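Variant surface glycoprotein MITat 1.13 (Trypanosoma brucei, PDB 6Z8H) probably forms part of the dense, GPI-anchored glycoprotein coat on the parasite surface, whose switching among antigenically distinct variants lets the trypanosome evade host immunity. Local coordinates at residues Leu191-Val205 and Asn219-Lys233. Sequence-based numbering, arbitrary orientation.
Sequences LITHGHLDATCASGV and NTHLTLGLTFSGSSK
The His196 imidazole lies under the bent aliphatic chain of Lys233, whose CD sits over one ring face, 3.4 Å from the centroid; the two side chains cross at about a right angle. At the ring edge NE2 meets Ser229 OG at 2.7 Å, a nearly straight hydrogen bond (161°) in which either atom may be the donor. With ND1 bonded to Ser251 OG, both ring nitrogens are engaged and the ring's rotation is fixed. Ser229 OG also accepts from Ser231 N, an ST turn; just after it Ser232 CB rests over one face of the His194 ring, 3.9 Å from its centroid. His194 ND1 is in turn hydrogen-bonded to Thr193 OG1.

Further along the face of the sheet that carries His196, Thr227 OG1 donates to Asp198 OD2 (2.7 Å) on the syn side, 31° out of the carboxylate plane; it gets there by lying between its own backbone N and carbonyl carbon (chi1 52°). Then Thr200 and Thr223 oppose each other, CB to CB 4.1 Å, and two waters link the hydroxyl of each to the carbonyl O of the other, the bond to Thr200 O being weak.

The other face is apolar: Ala199 CB packs on Leu224 CD2 (3.8 Å). Just before the strand, Ile192 CG2 packs on CB of Phe228 (3.7 Å), whose side chain belongs to that face. The backbones form an antiparallel ladder, starting at a classic beta bulge where Thr193 N and His194 N share Ser229 O.

Within the five-stranded antiparallel sheet, strand 247-253 flanks 194-202 and strand 135-139 flanks 221-229. Leu197, Leu222 and Leu226 pack on Leu157, Ile138 and Gly158 of the second subunit, and Leu224 meets Leu224 of that subunit; a disulfide joins Cys201 to Cys211, and at the opposite end Leu191 and Ile192 rest on helix 78-129.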
ATOM      1  N   LEU A 191       0.190   4.053 -25.038  1.00 31.07           N
ATOM      2  CA  LEU A 191       1.387   3.718 -25.815  1.00 30.60           C
ATOM      3  C   LEU A 191       1.219   2.693 -26.949  1.00 30.46           C
ATOM      4  O   LEU A 191       1.553   2.989 -28.097  1.00 31.87           O
ATOM      5  CB  LEU A 191       2.556   3.292 -24.918  1.00 30.87           C
ATOM      6  CG  LEU A 191       2.859   4.277 -23.774  1.00 31.37           C
ATOM      7  CD1 LEU A 191       3.928   3.670 -22.896  1.00 33.09           C
ATOM      8  CD2 LEU A 191       3.314   5.628 -24.294  1.00 32.29           C
ATOM      9  N   ILE A 192       0.750   1.485 -26.658  1.00 29.07           N
ATOM     10  CA  ILE A 192       0.603   0.428 -27.659  1.00 28.77           C
ATOM     11  C   ILE A 192      -0.869   0.046 -27.727  1.00 28.49           C
ATOM     12  O   ILE A 192      -1.472  -0.329 -26.701  1.00 29.08           O
ATOM     13  CB  ILE A 192       1.488  -0.791 -27.341  1.00 29.38           C
ATOM     14  CG1 ILE A 192       2.970  -0.403 -27.398  1.00 30.02           C
ATOM     15  CG2 ILE A 192       1.152  -1.928 -28.279  1.00 30.72           C
ATOM     16  CD1 ILE A 192       3.929  -1.521 -26.980  1.00 30.31           C
ATOM     17  N   THR A 193      -1.459   0.210 -28.913  1.00 27.98           N
ATOM     18  CA  THR A 193      -2.791  -0.284 -29.218  1.00 29.64           C
ATOM     19  C   THR A 193      -2.844  -1.289 -30.371  1.00 28.12           C
ATOM     20  O   THR A 193      -3.868  -1.962 -30.533  1.00 28.31           O
ATOM     21  CB  THR A 193      -3.718   0.889 -29.568  1.00 32.19           C
ATOM     22  OG1 THR A 193      -3.131   1.685 -30.605  1.00 33.17           O
ATOM     23  CG2 THR A 193      -3.909   1.767 -28.390  1.00 32.49           C
ATOM     24  N   HIS A 194      -1.787  -1.410 -31.178  1.00 25.72           N
ATOM     25  CA  HIS A 194      -1.807  -2.242 -32.370  1.00 26.47           C
ATOM     26  C   HIS A 194      -0.471  -2.943 -32.515  1.00 25.38           C
ATOM     27  O   HIS A 194       0.586  -2.380 -32.205  1.00 25.96           O
ATOM     28  CB  HIS A 194      -2.086  -1.414 -33.631  1.00 27.99           C
ATOM     29  CG  HIS A 194      -3.461  -0.833 -33.661  1.00 30.88           C
ATOM     30  ND1 HIS A 194      -3.776   0.351 -33.037  1.00 31.58           N
ATOM     31  CD2 HIS A 194      -4.611  -1.285 -34.214  1.00 32.27           C
ATOM     32  CE1 HIS A 194      -5.059   0.613 -33.214  1.00 32.69           C
ATOM     33  NE2 HIS A 194      -5.587  -0.359 -33.934  1.00 33.65           N
ATOM     34  N   GLY A 195      -0.533  -4.149 -33.060  1.00 26.19           N
ATOM     35  CA  GLY A 195       0.643  -4.861 -33.502  1.00 26.20           C
ATOM     36  C   GLY A 195       0.668  -4.783 -35.018  1.00 27.95           C
ATOM     37  O   GLY A 195      -0.379  -4.748 -35.653  1.00 29.24           O
ATOM     38  N   HIS A 196       1.870  -4.752 -35.603  1.00 28.05           N
ATOM     39  CA  HIS A 196       2.058  -4.535 -37.033  1.00 27.31           C
ATOM     40  C   HIS A 196       2.870  -5.673 -37.608  1.00 27.30           C
ATOM     41  O   HIS A 196       3.960  -5.988 -37.117  1.00 26.18           O
ATOM     42  CB  HIS A 196       2.793  -3.217 -37.274  1.00 26.80           C
ATOM     43  CG  HIS A 196       2.124  -2.054 -36.621  1.00 27.30           C
ATOM     44  ND1 HIS A 196       0.812  -1.718 -36.875  1.00 28.27           N
ATOM     45  CD2 HIS A 196       2.584  -1.134 -35.741  1.00 26.56           C
ATOM     46  CE1 HIS A 196       0.482  -0.658 -36.152  1.00 27.50           C
ATOM     47  NE2 HIS A 196       1.537  -0.289 -35.445  1.00 27.34           N
ATOM     48  N   LEU A 197       2.364  -6.228 -38.691  1.00 28.61           N
ATOM     49  CA  LEU A 197       3.106  -7.207 -39.457  1.00 29.81           C
ATOM     50  C   LEU A 197       3.927  -6.412 -40.464  1.00 30.65           C
ATOM     51  O   LEU A 197       3.354  -5.776 -41.363  1.00 31.27           O
ATOM     52  CB  LEU A 197       2.128  -8.141 -40.150  1.00 31.64           C
ATOM     53  CG  LEU A 197       2.725  -9.029 -41.239  1.00 35.26           C
ATOM     54  CD1 LEU A 197       3.896  -9.856 -40.729  1.00 36.89           C
ATOM     55  CD2 LEU A 197       1.637  -9.927 -41.824  1.00 35.94           C
ATOM     56  N   ASP A 198       5.236  -6.305 -40.212  1.00 30.59           N
ATOM     57  CA  ASP A 198       6.170  -5.640 -41.120  1.00 30.52           C
ATOM     58  C   ASP A 198       6.703  -6.659 -42.117  1.00 30.81           C
ATOM     59  O   ASP A 198       7.048  -7.789 -41.754  1.00 31.98           O
ATOM     60  CB  ASP A 198       7.347  -5.019 -40.360  1.00 32.87           C
ATOM     61  CG  ASP A 198       6.932  -3.846 -39.486  1.00 34.73           C
ATOM     62  OD1 ASP A 198       6.023  -3.069 -39.885  1.00 36.47           O
ATOM     63  OD2 ASP A 198       7.537  -3.708 -38.403  1.00 35.78           O
ATOM     64  N   ALA A 199       6.756  -6.265 -43.395  1.00 31.17           N
ATOM     65  CA  ALA A 199       7.170  -7.188 -44.441  1.00 32.45           C
ATOM     66  C   ALA A 199       8.141  -6.507 -45.384  1.00 33.08           C
ATOM     67  O   ALA A 199       8.022  -5.311 -45.665  1.00 34.47           O
ATOM     68  CB  ALA A 199       5.956  -7.711 -45.206  1.00 33.14           C
ATOM     69  N   THR A 200       9.140  -7.280 -45.809  1.00 33.80           N
ATOM     70  CA  THR A 200      10.095  -6.874 -46.845  1.00 33.29           C
ATOM     71  C   THR A 200      10.363  -8.072 -47.744  1.00 32.94           C
ATOM     72  O   THR A 200      10.683  -9.156 -47.242  1.00 34.20           O
ATOM     73  CB  THR A 200      11.437  -6.441 -46.229  1.00 34.95           C
ATOM     74  OG1 THR A 200      11.199  -5.517 -45.145  1.00 36.26           O
ATOM     75  CG2 THR A 200      12.360  -5.821 -47.260  1.00 36.01           C
ATOM     76  N   CYS A 201      10.250  -7.876 -49.063  1.00 35.47           N
ATOM     77  CA  CYS A 201      10.549  -8.915 -50.042  1.00 38.39           C
ATOM     78  C   CYS A 201      11.489  -8.385 -51.109  1.00 38.99           C
ATOM     79  O   CYS A 201      11.548  -7.193 -51.439  1.00 40.66           O
ATOM     80  CB  CYS A 201       9.272  -9.527 -50.626  1.00 41.51           C
ATOM     81  SG  CYS A 201       9.493 -10.991 -51.714  1.00 46.09           S
ATOM     82  N   ALA A 202      12.273  -9.283 -51.617  1.00 39.74           N
ATOM     83  CA  ALA A 202      13.208  -8.821 -52.625  1.00 38.04           C
ATOM     84  C   ALA A 202      13.547 -10.036 -53.442  1.00 39.44           C
ATOM     85  O   ALA A 202      14.126 -10.973 -52.895  1.00 41.14           O
ATOM     86  CB  ALA A 202      14.455  -8.255 -51.966  1.00 40.27           C
ATOM     87  N   SER A 203      13.190 -10.010 -54.717  1.00 38.57           N
ATOM     88  CA  SER A 203      13.445 -11.088 -55.648  1.00 38.58           C
ATOM     89  C   SER A 203      14.445 -10.595 -56.678  1.00 40.99           C
ATOM     90  O   SER A 203      14.637  -9.385 -56.846  1.00 42.27           O
ATOM     91  CB  SER A 203      12.129 -11.509 -56.304  1.00 39.58           C
ATOM     92  OG  SER A 203      11.444 -10.365 -56.785  1.00 39.54           O
ATOM     93  N   GLY A 204      15.119 -11.547 -57.308  1.00 43.93           N
ATOM     94  CA  GLY A 204      16.144 -11.250 -58.287  1.00 45.36           C
ATOM     95  C   GLY A 204      17.538 -11.209 -57.681  1.00 45.39           C
ATOM     96  O   GLY A 204      17.723 -11.139 -56.460  1.00 43.81           O
ATOM     97  N   VAL A 205      18.529 -11.257 -58.584  1.00 47.12           N
ATOM     98  CA  VAL A 205      19.930 -11.203 -58.182  1.00 48.65           C
ATOM     99  C   VAL A 205      20.235  -9.805 -57.666  1.00 49.52           C
ATOM    100  O   VAL A 205      19.892  -8.799 -58.301  1.00 51.26           O
ATOM    101  CB  VAL A 205      20.862 -11.577 -59.350  1.00 49.07           C
ATOM    102  CG1 VAL A 205      22.311 -11.740 -58.848  1.00 49.26           C
ATOM    103  CG2 VAL A 205      20.398 -12.839 -60.055  1.00 49.69           C
ATOM    104  N   ASN A 219      17.356 -16.035 -55.249  1.00 41.78           N
ATOM    105  CA  ASN A 219      18.093 -14.975 -54.578  1.00 40.30           C
ATOM    106  C   ASN A 219      17.202 -14.156 -53.651  1.00 38.83           C
ATOM    107  O   ASN A 219      17.662 -13.152 -53.120  1.00 39.86           O
ATOM    108  CB  ASN A 219      18.760 -14.048 -55.595  1.00 42.54           C
ATOM    109  CG  ASN A 219      19.721 -14.781 -56.482  1.00 44.83           C
ATOM    110  OD1 ASN A 219      20.874 -15.011 -56.110  1.00 47.15           O
ATOM    111  ND2 ASN A 219      19.252 -15.172 -57.659  1.00 46.07           N
ATOM    112  N   THR A 220      15.934 -14.529 -53.503  1.00 38.16           N
ATOM    113  CA  THR A 220      14.954 -13.686 -52.812  1.00 36.51           C
ATOM    114  C   THR A 220      15.169 -13.629 -51.293  1.00 36.71           C
ATOM    115  O   THR A 220      15.521 -14.626 -50.660  1.00 38.29           O
ATOM    116  CB  THR A 220      13.536 -14.184 -53.146  1.00 37.59           C
ATOM    117  OG1 THR A 220      13.243 -13.979 -54.541  1.00 39.23           O
ATOM    118  CG2 THR A 220      12.463 -13.454 -52.323  1.00 37.97           C
ATOM    119  N   HIS A 221      15.069 -12.420 -50.743  1.00 36.94           N
ATOM    120  CA  HIS A 221      15.030 -12.209 -49.297  1.00 36.21           C
ATOM    121  C   HIS A 221      13.604 -11.866 -48.888  1.00 36.42           C
ATOM    122  O   HIS A 221      13.014 -10.917 -49.408  1.00 36.56           O
ATOM    123  CB  HIS A 221      15.986 -11.103 -48.838  1.00 36.66           C
ATOM    124  CG  HIS A 221      17.437 -11.459 -48.973  1.00 38.91           C
ATOM    125  ND1 HIS A 221      18.441 -10.749 -48.347  1.00 40.04           N
ATOM    126  CD2 HIS A 221      18.054 -12.445 -49.668  1.00 40.49           C
ATOM    127  CE1 HIS A 221      19.612 -11.283 -48.652  1.00 40.61           C
ATOM    128  NE2 HIS A 221      19.404 -12.321 -49.439  1.00 41.21           N
ATOM    129  N   LEU A 222      13.068 -12.616 -47.929  1.00 34.20           N
ATOM    130  CA  LEU A 222      11.722 -12.399 -47.409  1.00 33.07           C
ATOM    131  C   LEU A 222      11.848 -12.199 -45.912  1.00 30.73           C
ATOM    132  O   LEU A 222      12.348 -13.092 -45.227  1.00 31.61           O
ATOM    133  CB  LEU A 222      10.832 -13.614 -47.665  1.00 32.65           C
ATOM    134  CG  LEU A 222       9.381 -13.650 -47.172  1.00 34.75           C
ATOM    135  CD1 LEU A 222       8.557 -12.525 -47.722  1.00 34.90           C
ATOM    136  CD2 LEU A 222       8.772 -15.002 -47.581  1.00 35.76           C
ATOM    137  N   THR A 223      11.427 -11.036 -45.430  1.00 31.32           N
ATOM    138  CA  THR A 223      11.597 -10.663 -44.019  1.00 31.23           C
ATOM    139  C   THR A 223      10.226 -10.320 -43.450  1.00 28.98           C
ATOM    140  O   THR A 223       9.525  -9.515 -44.026  1.00 30.12           O
ATOM    141  CB  THR A 223      12.507  -9.472 -43.764  1.00 32.46           C
ATOM    142  OG1 THR A 223      13.694  -9.599 -44.537  1.00 35.30           O
ATOM    143  CG2 THR A 223      12.852  -9.312 -42.303  1.00 31.81           C
ATOM    144  N   LEU A 224       9.829 -10.992 -42.384  1.00 27.96           N
ATOM    145  CA  LEU A 224       8.590 -10.714 -41.666  1.00 27.14           C
ATOM    146  C   LEU A 224       8.903 -10.416 -40.205  1.00 27.11           C
ATOM    147  O   LEU A 224       9.622 -11.179 -39.563  1.00 28.34           O
ATOM    148  CB  LEU A 224       7.640 -11.901 -41.776  1.00 29.16           C
ATOM    149  CG  LEU A 224       7.400 -12.356 -43.224  1.00 30.33           C
ATOM    150  CD1 LEU A 224       6.513 -13.570 -43.271  1.00 31.68           C
ATOM    151  CD2 LEU A 224       6.767 -11.227 -43.995  1.00 31.55           C
ATOM    152  N   GLY A 225       8.414  -9.271 -39.718  1.00 26.00           N
ATOM    153  CA  GLY A 225       8.687  -8.834 -38.369  1.00 24.67           C
ATOM    154  C   GLY A 225       7.418  -8.342 -37.701  1.00 22.56           C
ATOM    155  O   GLY A 225       6.372  -8.134 -38.332  1.00 22.90           O
ATOM    156  N   LEU A 226       7.534  -8.157 -36.388  1.00 23.32           N
ATOM    157  CA  LEU A 226       6.438  -7.666 -35.560  1.00 23.24           C
ATOM    158  C   LEU A 226       6.876  -6.427 -34.792  1.00 23.49           C
ATOM    159  O   LEU A 226       7.887  -6.446 -34.082  1.00 23.35           O
ATOM    160  CB  LEU A 226       5.991  -8.752 -34.581  1.00 22.66           C
ATOM    161  CG  LEU A 226       4.959  -8.350 -33.521  1.00 22.19           C
ATOM    162  CD1 LEU A 226       3.716  -7.839 -34.182  1.00 23.98           C
ATOM    163  CD2 LEU A 226       4.653  -9.553 -32.639  1.00 22.04           C
ATOM    164  N   THR A 227       6.156  -5.343 -34.994  1.00 24.48           N
ATOM    165  CA  THR A 227       6.355  -4.133 -34.201  1.00 25.16           C
ATOM    166  C   THR A 227       5.018  -3.699 -33.617  1.00 25.72           C
ATOM    167  O   THR A 227       3.966  -4.277 -33.899  1.00 25.83           O
ATOM    168  CB  THR A 227       6.992  -2.990 -35.008  1.00 27.11           C
ATOM    169  OG1 THR A 227       6.221  -2.810 -36.198  1.00 28.33           O
ATOM    170  CG2 THR A 227       8.450  -3.280 -35.313  1.00 27.97           C
ATOM    171  N   PHE A 228       5.068  -2.661 -32.794  1.00 25.09           N
ATOM    172  CA  PHE A 228       3.900  -2.188 -32.066  1.00 25.59           C
ATOM    173  C   PHE A 228       3.889  -0.668 -32.119  1.00 26.83           C
ATOM    174  O   PHE A 228       4.950  -0.036 -32.165  1.00 28.85           O
ATOM    175  CB  PHE A 228       3.906  -2.626 -30.590  1.00 25.01           C
ATOM    176  CG  PHE A 228       3.791  -4.106 -30.388  1.00 25.00           C
ATOM    177  CD1 PHE A 228       2.565  -4.739 -30.467  1.00 24.63           C
ATOM    178  CD2 PHE A 228       4.907  -4.855 -30.088  1.00 25.15           C
ATOM    179  CE1 PHE A 228       2.449  -6.106 -30.290  1.00 24.64           C
ATOM    180  CE2 PHE A 228       4.800  -6.231 -29.883  1.00 26.11           C
ATOM    181  CZ  PHE A 228       3.566  -6.851 -29.982  1.00 25.59           C
ATOM    182  N   SER A 229       2.692  -0.081 -32.054  1.00 28.47           N
ATOM    183  CA  SER A 229       2.559   1.369 -31.960  1.00 28.45           C
ATOM    184  C   SER A 229       1.175   1.721 -31.424  1.00 28.78           C
ATOM    185  O   SER A 229       0.365   0.849 -31.087  1.00 28.61           O
ATOM    186  CB  SER A 229       2.837   2.049 -33.315  1.00 28.75           C
ATOM    187  OG  SER A 229       1.677   2.122 -34.149  1.00 29.82           O
ATOM    188  N   GLY A 230       0.920   3.020 -31.346  1.00 28.52           N
ATOM    189  CA  GLY A 230      -0.322   3.588 -30.875  1.00 29.04           C
ATOM    190  C   GLY A 230      -1.349   3.867 -31.950  1.00 29.22           C
ATOM    191  O   GLY A 230      -2.382   4.477 -31.654  1.00 31.19           O
ATOM    192  N   SER A 231      -1.127   3.417 -33.180  1.00 30.58           N
ATOM    193  CA  SER A 231      -2.081   3.672 -34.245  1.00 31.23           C
ATOM    194  C   SER A 231      -2.120   2.488 -35.200  1.00 31.79           C
ATOM    195  O   SER A 231      -1.106   1.825 -35.431  1.00 32.07           O
ATOM    196  CB  SER A 231      -1.684   4.907 -35.061  1.00 32.52           C
ATOM    197  OG  SER A 231      -1.382   6.001 -34.238  1.00 34.14           O
ATOM    198  N   SER A 232      -3.291   2.256 -35.788  1.00 31.26           N
ATOM    199  CA  SER A 232      -3.392   1.258 -36.846  1.00 32.30           C
ATOM    200  C   SER A 232      -2.601   1.701 -38.077  1.00 33.10           C
ATOM    201  O   SER A 232      -2.540   2.885 -38.410  1.00 33.69           O
ATOM    202  CB  SER A 232      -4.860   1.032 -37.212  1.00 34.24           C
ATOM    203  OG  SER A 232      -5.008  -0.021 -38.130  1.00 36.83           O
ATOM    204  N   LYS A 233      -2.016   0.725 -38.779  1.00 32.95           N
ATOM    205  CA  LYS A 233      -1.222   0.973 -39.982  1.00 34.84           C
ATOM    206  C   LYS A 233      -1.570  -0.024 -41.081  1.00 35.79           C
ATOM    207  O   LYS A 233      -1.756  -1.220 -40.829  1.00 35.25           O
ATOM    208  CB  LYS A 233       0.303   0.885 -39.701  1.00 35.97           C
ATOM    209  CG  LYS A 233       0.851   1.991 -38.787  1.00 36.79           C
ATOM    210  CD  LYS A 233       2.131   1.596 -38.028  1.00 37.46           C
ATOM    211  CE  LYS A 233       3.405   1.948 -38.773  1.00 36.88           C
ATOM    212  NZ  LYS A 233       4.627   1.785 -37.934  1.00 36.48           N
TER
HETATM  213  O   HOH W   1      10.008  -6.802 -42.863  1.00 24.95           O
HETATM  214  O   HOH W   2      13.789  -8.936 -47.125  1.00 29.89           O